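Local coordinates for polycomb protein Pcl (Drosophila melanogaster, PDB 5OQD) that acts in a Polycomb group complex that methylates histone H3 to establish repression of homeotic genes, the piece here spanning its second PHD finger and winged-helix domain, at residues B[93-97]-B[154-158]. Numbering follows the deposited sequence.
Sequences VDVLH and YSDRF
V93, on the helix 92-104, presses a methyl group onto the ring of Y154, the residue at which the chain leaves the helix 140-153. V93 swings CG2 away from the backbone N, beside the carbonyl carbon, and this sets the methyl over the middle of one ring face in a CH-pi contact, CG2 lying 3.6 Å from the Y154 ring centroid and 13° off its normal, while CG1 reaches toward the hydroxyl end. An alanine in place of Y154 would probably open a gap beside V93, costing CG2 its ring face and CG1 its contact with the hydroxyl end. V93 CG2 also approaches F158 CE2 at 4.0 Å, so the same methyl touches both aromatic rings, and it lies over one face of the R157 guanidinium, offset toward the rim. F158 meets the helix with the far end of its ring: CZ lies 4.1 Å from CB of L96, and the carbonyl O of V93, which accepts the backbone bond from H97 N, comes to the ring edge.

The polar part is indirect. A water accepts from NH1 of R157 at 2.6 Å and donates to OD1 of D94 at 3.3 Å, spanning opposite charges. ND1 of H97 stands at the guanidinium edge, 3.6 Å from R157 NH1, with the two planes 57° apart; H97 NE2 is hydrogen-bonded to the carbonyl O of G177.

Within the winged-helix domain, the contact packs the turn between helix 140-153 and strand 158-161 against helix 92-104. L96 continues the apolar packing onto L147 and L151 and onto helix 114-125, while F158 and H97 both rest on L173 of strand 170-173.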
# COMPACT_ATOMS: atom_id res chain seq x y z
N VAL B 93 0.74 -8.06 5.94
CA VAL B 93 1.10 -8.45 4.59
C VAL B 93 1.34 -7.21 3.74
O VAL B 93 2.24 -7.19 2.92
CB VAL B 93 0.01 -9.32 3.94
CG1 VAL B 93 -1.34 -8.64 4.06
CG2 VAL B 93 0.34 -9.59 2.49
N ASP B 94 0.52 -6.19 3.94
CA ASP B 94 0.69 -4.92 3.25
C ASP B 94 2.00 -4.23 3.61
O ASP B 94 2.67 -3.67 2.75
CB ASP B 94 -0.51 -4.02 3.52
CG ASP B 94 -1.83 -4.70 3.23
OD1 ASP B 94 -1.92 -5.43 2.24
OD2 ASP B 94 -2.78 -4.50 4.00
N VAL B 95 2.36 -4.27 4.88
CA VAL B 95 3.62 -3.72 5.36
C VAL B 95 4.81 -4.47 4.74
O VAL B 95 5.78 -3.85 4.30
CB VAL B 95 3.71 -3.80 6.89
CG1 VAL B 95 5.10 -3.40 7.37
CG2 VAL B 95 2.65 -2.91 7.53
N LEU B 96 4.71 -5.79 4.71
CA LEU B 96 5.77 -6.63 4.16
C LEU B 96 5.94 -6.42 2.66
O LEU B 96 7.06 -6.36 2.16
CB LEU B 96 5.48 -8.10 4.45
CG LEU B 96 5.66 -8.55 5.91
CD1 LEU B 96 5.13 -9.96 6.11
CD2 LEU B 96 7.13 -8.46 6.31
N HIS B 97 4.82 -6.31 1.95
CA HIS B 97 4.86 -6.09 0.50
C HIS B 97 5.45 -4.71 0.20
O HIS B 97 6.25 -4.56 -0.72
CB HIS B 97 3.47 -6.23 -0.12
CG HIS B 97 3.49 -6.42 -1.60
ND1 HIS B 97 2.67 -7.33 -2.24
CD2 HIS B 97 4.22 -5.83 -2.57
CE1 HIS B 97 2.90 -7.29 -3.54
NE2 HIS B 97 3.84 -6.39 -3.77
N TYR B 154 1.10 -16.09 3.07
CA TYR B 154 1.12 -15.43 1.77
C TYR B 154 2.22 -15.92 0.84
O TYR B 154 2.79 -15.14 0.08
CB TYR B 154 1.18 -13.91 1.95
CG TYR B 154 -0.11 -13.29 2.40
CD1 TYR B 154 -0.48 -13.30 3.74
CD2 TYR B 154 -0.99 -12.72 1.49
CE1 TYR B 154 -1.67 -12.74 4.16
CE2 TYR B 154 -2.18 -12.15 1.89
CZ TYR B 154 -2.52 -12.17 3.23
OH TYR B 154 -3.71 -11.61 3.65
N SER B 155 2.50 -17.22 0.90
CA SER B 155 3.52 -17.83 0.05
C SER B 155 3.32 -17.55 -1.43
O SER B 155 4.26 -17.64 -2.22
CB SER B 155 3.58 -19.34 0.30
OG SER B 155 3.89 -19.62 1.65
N ASP B 156 2.09 -17.22 -1.80
CA ASP B 156 1.76 -16.89 -3.19
C ASP B 156 2.41 -15.58 -3.62
O ASP B 156 2.79 -15.43 -4.78
CB ASP B 156 0.24 -16.82 -3.37
CG ASP B 156 -0.42 -15.90 -2.36
OD1 ASP B 156 -0.37 -16.20 -1.15
OD2 ASP B 156 -1.00 -14.87 -2.78
N ARG B 157 2.55 -14.65 -2.70
CA ARG B 157 3.21 -13.39 -2.99
C ARG B 157 4.66 -13.35 -2.60
O ARG B 157 5.42 -12.60 -3.13
CB ARG B 157 2.51 -12.26 -2.28
CG ARG B 157 1.01 -12.30 -2.39
CD ARG B 157 0.44 -10.91 -2.46
NE ARG B 157 -0.87 -10.81 -1.85
CZ ARG B 157 -1.33 -9.69 -1.32
NH1 ARG B 157 -0.61 -8.60 -1.35
NH2 ARG B 157 -2.52 -9.68 -0.78
N PHE B 158 5.04 -14.15 -1.64
CA PHE B 158 6.41 -14.12 -1.13
C PHE B 158 7.14 -15.46 -1.29
O PHE B 158 6.64 -16.50 -0.87
CB PHE B 158 6.41 -13.72 0.34
CG PHE B 158 5.63 -12.47 0.64
CD1 PHE B 158 5.98 -11.27 0.05
CD2 PHE B 158 4.55 -12.50 1.51
CE1 PHE B 158 5.27 -10.11 0.32
CE2 PHE B 158 3.84 -11.35 1.79
CZ PHE B 158 4.19 -10.15 1.19
O HOH W 1 -0.45 -6.13 -0.59